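Local coordinates for elastase inhibitor AFUEI (Aspergillus fumigatus Af293, PDB 3W0E), which inhibits the elastase of its own fungus non-competitively with nanomolar affinity, and also inhibits human leukocyte elastase, at residues 36-39 against 40-43; 55-58 against 59-63. All coordinates share one frame; numbering follows the deposited sequence.

Contact 1: 36-39 against 40-43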
ATOM      1  N   VAL A  36      -3.764   5.732  10.176  1.00 12.50           N
ATOM      2  CA  VAL A  36      -5.031   5.715   9.451  1.00 14.68           C
ATOM      3  C   VAL A  36      -4.979   6.751   8.312  1.00 14.13           C
ATOM      4  O   VAL A  36      -4.661   7.920   8.542  1.00 20.37           O
ATOM      5  CB  VAL A  36      -6.229   5.972  10.402  1.00 17.85           C
ATOM      6  CG1 VAL A  36      -7.551   5.907   9.615  1.00 19.73           C
ATOM      7  CG2 VAL A  36      -6.254   4.927  11.505  1.00 17.33           C
ATOM      8  N   LEU A  37      -5.277   6.318   7.086  1.00 14.78           N
ATOM      9  CA  LEU A  37      -5.225   7.200   5.935  1.00 11.82           C
ATOM     10  C   LEU A  37      -6.648   7.609   5.577  1.00 15.71           C
ATOM     11  O   LEU A  37      -7.448   6.756   5.246  1.00 16.90           O
ATOM     12  CB  LEU A  37      -4.581   6.484   4.749  1.00 18.33           C
ATOM     13  CG  LEU A  37      -3.108   6.104   4.969  1.00 14.52           C
ATOM     14  CD1 LEU A  37      -2.536   5.425   3.750  1.00 19.10           C
ATOM     15  CD2 LEU A  37      -2.311   7.373   5.319  1.00 17.87           C
ATOM     16  N   HIS A  38      -6.944   8.907   5.673  1.00 16.73           N
ATOM     17  CA  HIS A  38      -8.279   9.436   5.362  1.00 18.44           C
ATOM     18  C   HIS A  38      -8.313  10.074   3.984  1.00 22.37           C
ATOM     19  O   HIS A  38      -7.298  10.563   3.493  1.00 15.14           O
ATOM     20  CB  HIS A  38      -8.683  10.493   6.386  1.00 18.47           C
ATOM     21  CG  HIS A  38      -8.649  10.005   7.796  1.00 21.03           C
ATOM     22  ND1 HIS A  38      -7.533  10.123   8.599  1.00 22.25           N
ATOM     23  CD2 HIS A  38      -9.592   9.396   8.552  1.00 21.24           C
ATOM     24  CE1 HIS A  38      -7.793   9.613   9.788  1.00 20.05           C
ATOM     25  NE2 HIS A  38      -9.037   9.167   9.787  1.00 22.72           N
ATOM     26  N   PRO A  39      -9.501  10.107   3.363  1.00 17.85           N
ATOM     27  CA  PRO A  39      -9.555  10.617   1.993  1.00 21.09           C
ATOM     28  C   PRO A  39      -9.103  12.059   1.976  1.00 20.79           C
ATOM     29  O   PRO A  39      -9.514  12.842   2.840  1.00 25.28           O
ATOM     30  CB  PRO A  39     -11.043  10.488   1.613  1.00 21.19           C
ATOM     31  CG  PRO A  39     -11.767  10.293   2.892  1.00 25.62           C
ATOM     32  CD  PRO A  39     -10.814   9.652   3.854  1.00 17.66           C
ATOM     33  N   GLY A  40      -8.232  12.391   1.034  1.00 21.22           N
ATOM     34  CA  GLY A  40      -7.769  13.759   0.879  1.00 25.86           C
ATOM     35  C   GLY A  40      -6.610  14.163   1.779  1.00 25.70           C
ATOM     36  O   GLY A  40      -6.039  15.247   1.603  1.00 24.41           O
ATOM     37  N   ASP A  41      -6.277  13.325   2.759  1.00 23.93           N
ATOM     38  CA  ASP A  41      -5.085  13.557   3.579  1.00 23.61           C
ATOM     39  C   ASP A  41      -3.910  13.819   2.657  1.00 20.82           C
ATOM     40  O   ASP A  41      -3.728  13.113   1.667  1.00 18.19           O
ATOM     41  CB  ASP A  41      -4.751  12.328   4.443  1.00 20.54           C
ATOM     42  CG  ASP A  41      -5.577  12.248   5.720  1.00 29.67           C
ATOM     43  OD1 ASP A  41      -6.378  13.174   5.984  1.00 25.30           O
ATOM     44  OD2 ASP A  41      -5.426  11.250   6.479  1.00 23.91           O
ATOM     45  N   MET A  42      -3.103  14.829   2.967  1.00 19.99           N
ATOM     46  CA  MET A  42      -1.848  15.017   2.249  1.00 15.94           C
ATOM     47  C   MET A  42      -0.772  14.258   3.008  1.00 22.13           C
ATOM     48  O   MET A  42      -0.523  14.533   4.196  1.00 22.70           O
ATOM     49  CB  MET A  42      -1.459  16.506   2.174  1.00 24.02           C
ATOM     50  CG  MET A  42      -2.414  17.381   1.382  1.00 28.43           C
ATOM     51  SD  MET A  42      -2.640  16.883  -0.348  1.00 36.29           S
ATOM     52  CE  MET A  42      -0.935  16.813  -0.934  1.00 24.28           C
ATOM     53  N   ILE A  43      -0.135  13.305   2.337  1.00 18.53           N
ATOM     54  CA  ILE A  43       0.865  12.473   2.986  1.00 18.77           C
ATOM     55  C   ILE A  43       2.225  12.632   2.318  1.00 17.23           C
ATOM     56  O   ILE A  43       2.339  12.562   1.098  1.00 17.82           O
ATOM     57  CB  ILE A  43       0.489  10.989   2.939  1.00 17.51           C
ATOM     58  CG1 ILE A  43      -0.787  10.728   3.749  1.00 21.56           C
ATOM     59  CG2 ILE A  43       1.603  10.138   3.553  1.00 25.66           C
ATOM     60  CD1 ILE A  43      -0.695  11.162   5.197  1.00 21.31           C
TER
HETATM   61  O   HOH W   1      -3.305  10.345   8.155  1.00 29.35           O
HETATM   62  O   HOH W   2      -8.472  14.496   5.283  1.00 37.16           O
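Asp-41 OD2 is gripped by three groups: the backbone N of His-38 at 2.9 Å, the ring ND1 of the same histidine, and a water. This carboxylate lies across a type II beta turn, His-38 to Asp-41, at the start of the long connection between the parallel strands 34-37 and 52-56. In inhibitors of the CI-2 clan such a connection carries the protease-binding loop, and the connection here is probably its equivalent. The turn is closed by Asp-41 N donating to His-38 O at 3.0 Å, and Gly-40 supplies the positive phi (84°) that a type II turn needs in its third position.

The two histidine donors come to OD2 from the same face of the carboxylate plane. The backbone N-H arrives from well above that plane, whereas ND1 meets the syn side of the oxygen, 3.2 Å from OD2 and with the acceptor lying in the ring plane. With chi1 at -56° the imidazole is folded back beside its own backbone N, which brings both N-H groups to one oxygen. This His-carboxylate hydrogen bond helps to hold the ring rotation and would favour a proton on ND1.

Two waters complete the polar network. One donates to OD2 and to Val-36 O; the other joins Asp-41 OD1 (2.6 Å) to Pro-39 O, tying each carboxylate oxygen to a backbone carbonyl.

Toward strand 42-44 the contact becomes apolar and reaches the subunit interface. Met-42 and Ile-43 pair with an antiparallel strand of the second subunit, and Met-45 of that subunit packs on Leu-37, Asp-41 and Ile-43. Within the chain, the side chains of Leu-37 and Ile-43 meet at about a right angle, CD2 of Leu-37 lying 4.0 Å from CG1 of Ile-43.

Contact 2: 55-58 against 59-63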
ATOM      1  N   GLN A  55      -6.640   2.271   5.390  1.00 15.36           N
ATOM      2  CA  GLN A  55      -7.217   3.327   4.586  1.00 17.86           C
ATOM      3  C   GLN A  55      -8.722   3.242   4.735  1.00 15.80           C
ATOM      4  O   GLN A  55      -9.314   2.165   4.548  1.00 15.80           O
ATOM      5  CB  GLN A  55      -6.814   3.160   3.118  1.00 21.52           C
ATOM      6  CG  GLN A  55      -7.161   4.360   2.260  1.00 25.81           C
ATOM      7  CD  GLN A  55      -6.245   4.513   1.054  1.00 26.89           C
ATOM      8  OE1 GLN A  55      -5.432   3.629   0.737  1.00 34.45           O
ATOM      9  NE2 GLN A  55      -6.362   5.649   0.382  1.00 29.37           N
ATOM     10  N   VAL A  56      -9.341   4.367   5.081  1.00 13.87           N
ATOM     11  CA  VAL A  56     -10.782   4.385   5.284  1.00 16.06           C
ATOM     12  C   VAL A  56     -11.424   5.376   4.305  1.00 17.00           C
ATOM     13  O   VAL A  56     -10.745   6.241   3.717  1.00 14.86           O
ATOM     14  CB  VAL A  56     -11.152   4.729   6.763  1.00 12.60           C
ATOM     15  CG1 VAL A  56     -10.596   3.671   7.728  1.00 13.33           C
ATOM     16  CG2 VAL A  56     -10.631   6.116   7.147  1.00 14.12           C
ATOM     17  N   ASN A  57     -12.724   5.232   4.095  1.00 15.50           N
ATOM     18  CA  ASN A  57     -13.473   6.255   3.363  1.00 17.14           C
ATOM     19  C   ASN A  57     -13.956   7.373   4.276  1.00 18.85           C
ATOM     20  O   ASN A  57     -13.574   7.442   5.458  1.00 16.34           O
ATOM     21  CB  ASN A  57     -14.638   5.643   2.573  1.00 19.97           C
ATOM     22  CG  ASN A  57     -15.666   4.962   3.458  1.00 19.47           C
ATOM     23  OD1 ASN A  57     -15.763   5.238   4.663  1.00 16.89           O
ATOM     24  ND2 ASN A  57     -16.459   4.059   2.856  1.00 22.07           N
ATOM     25  N   GLU A  58     -14.794   8.257   3.739  1.00 14.92           N
ATOM     26  CA  GLU A  58     -15.235   9.410   4.511  1.00 18.55           C
ATOM     27  C   GLU A  58     -16.105   9.042   5.714  1.00 20.63           C
ATOM     28  O   GLU A  58     -16.352   9.875   6.599  1.00 22.36           O
ATOM     29  CB  GLU A  58     -15.930  10.424   3.598  1.00 26.95           C
ATOM     30  CG  GLU A  58     -15.121  11.713   3.409  1.00 33.84           C
ATOM     31  CD  GLU A  58     -14.955  12.098   1.950  1.00 39.50           C
ATOM     32  OE1 GLU A  58     -14.498  13.232   1.683  1.00 37.17           O
ATOM     33  OE2 GLU A  58     -15.276  11.263   1.068  1.00 38.97           O
ATOM     34  N   ASN A  59     -16.554   7.797   5.752  1.00 19.16           N
ATOM     35  CA  ASN A  59     -17.364   7.328   6.867  1.00 17.40           C
ATOM     36  C   ASN A  59     -16.609   6.399   7.813  1.00 16.24           C
ATOM     37  O   ASN A  59     -17.213   5.708   8.629  1.00 17.48           O
ATOM     38  CB  ASN A  59     -18.613   6.654   6.325  1.00 18.65           C
ATOM     39  CG  ASN A  59     -19.508   7.632   5.606  1.00 26.40           C
ATOM     40  OD1 ASN A  59     -19.609   8.791   6.008  1.00 27.24           O
ATOM     41  ND2 ASN A  59     -20.125   7.190   4.513  1.00 32.25           N
ATOM     42  N   ASN A  60     -15.286   6.412   7.711  1.00 16.49           N
ATOM     43  CA  ASN A  60     -14.418   5.613   8.570  1.00 15.30           C
ATOM     44  C   ASN A  60     -14.588   4.128   8.298  1.00 16.37           C
ATOM     45  O   ASN A  60     -14.330   3.305   9.175  1.00 16.72           O
ATOM     46  CB  ASN A  60     -14.658   5.898  10.067  1.00 13.02           C
ATOM     47  CG  ASN A  60     -13.524   5.387  10.948  1.00 19.10           C
ATOM     48  OD1 ASN A  60     -12.349   5.622  10.664  1.00 18.23           O
ATOM     49  ND2 ASN A  60     -13.874   4.695  12.025  1.00 14.31           N
ATOM     50  N   GLU A  61     -15.027   3.785   7.089  1.00 14.63           N
ATOM     51  CA  GLU A  61     -15.166   2.386   6.694  1.00 16.82           C
ATOM     52  C   GLU A  61     -13.902   1.922   5.999  1.00 16.70           C
ATOM     53  O   GLU A  61     -13.385   2.613   5.136  1.00 18.07           O
ATOM     54  CB  GLU A  61     -16.399   2.210   5.807  1.00 18.81           C
ATOM     55  CG  GLU A  61     -17.659   2.616   6.557  1.00 21.37           C
ATOM     56  CD  GLU A  61     -18.860   2.815   5.651  1.00 30.01           C
ATOM     57  OE1 GLU A  61     -19.988   2.882   6.196  1.00 38.03           O
ATOM     58  OE2 GLU A  61     -18.684   2.909   4.410  1.00 26.82           O
ATOM     59  N   ILE A  62     -13.401   0.753   6.385  1.00 15.79           N
ATOM     60  CA  ILE A  62     -12.124   0.270   5.852  1.00 13.63           C
ATOM     61  C   ILE A  62     -12.218  -0.055   4.370  1.00 16.20           C
ATOM     62  O   ILE A  62     -13.086  -0.842   3.960  1.00 20.70           O
ATOM     63  CB  ILE A  62     -11.642  -0.956   6.647  1.00 17.14           C
ATOM     64  CG1 ILE A  62     -11.537  -0.582   8.140  1.00 14.85           C
ATOM     65  CG2 ILE A  62     -10.337  -1.520   6.078  1.00 18.84           C
ATOM     66  CD1 ILE A  62     -11.187  -1.729   9.053  1.00 24.53           C
ATOM     67  N   ILE A  63     -11.345   0.564   3.564  1.00 18.41           N
ATOM     68  CA  ILE A  63     -11.309   0.265   2.131  1.00 18.59           C
ATOM     69  C   ILE A  63     -10.040  -0.453   1.708  1.00 20.01           C
ATOM     70  O   ILE A  63     -10.005  -1.030   0.624  1.00 21.16           O
ATOM     71  CB  ILE A  63     -11.522   1.505   1.226  1.00 17.88           C
ATOM     72  CG1 ILE A  63     -10.421   2.546   1.414  1.00 18.88           C
ATOM     73  CG2 ILE A  63     -12.917   2.129   1.473  1.00 21.89           C
ATOM     74  CD1 ILE A  63     -10.806   3.911   0.840  1.00 22.26           C
TER
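Asn-57 and Glu-61 clasp each other at the closed end of the beta hairpin formed by strands 52-56 and 62-67, where the polar bonds of this contact are concentrated. The connection is a type I turn, Asn-57 to Asn-60, followed by a G1 beta bulge: Asn-60 takes the left-handed conformation, Asn-60 N donates to Asn-57 O, and Asn-57 N donates to Glu-61 O at 2.9 Å.

The Asn-57 side chain braces this turn from within. Its chi1 of 62° sets CG between the backbone N and the carbonyl carbon and directs the amide over the turn, where OD1 accepts Asn-59 N at 2.9 Å, an Asx turn, and Glu-61 N at the same distance. These donors approach from opposite faces of the amide plane. The other end of the amide is held too: Asn-57 ND2 gives a nearly straight bond (171°) to the anti side of Glu-61 OE2, 2.9 Å away, which should hold the amide in this orientation, since a flip would exchange acceptor and donor.

By contrast, Glu-58 and Asn-59 at the tip of the turn are exposed. The carboxylate of Glu-58 is carried outward, and apart from the backbone N of Asn-59, their contacts across the boundary are mostly those of adjoining residues.

Farther down the hairpin, Val-56 and Ile-62 form a non-hydrogen-bonded antiparallel pair whose side chains share one face, at a relaxed 4.4 Å between CG1 of Val-56 and CG1 of Ile-62. Val-56 also lies alongside Asn-60, whose ND2 is bound to Tyr-21 O. Across the strands Ile-63 N donates to Gln-55 O at 2.8 Å, while the Gln-55 amide turns to Glu-46 O of the second subunit. The Ile-63 side chain crosses that of Gln-55 in strand 52-56, CG1 of Ile-63 lying 3.8 Å from CG of Gln-55.

Overall arrangement
From the N terminus the chain passes through helices 2-15 and 23-28 before entering strand 34-37, whose end leads straight into contact 1. That turn redirects the chain to strand 42-44, which pairs with the second subunit; the chain then returns as strand 52-56, parallel to 34-37, and contact 2 reverses it into strand 62-67. The two contacts follow in series, neither enclosing the other, yet they lie side by side with centres about 10 Å apart. Leu-37 O and Val-56 N, 3.1 Å apart, probably share a hydrogen bond, and Pro-39 packs on Glu-58. Thus the turns at one end of the three-stranded sheet touch.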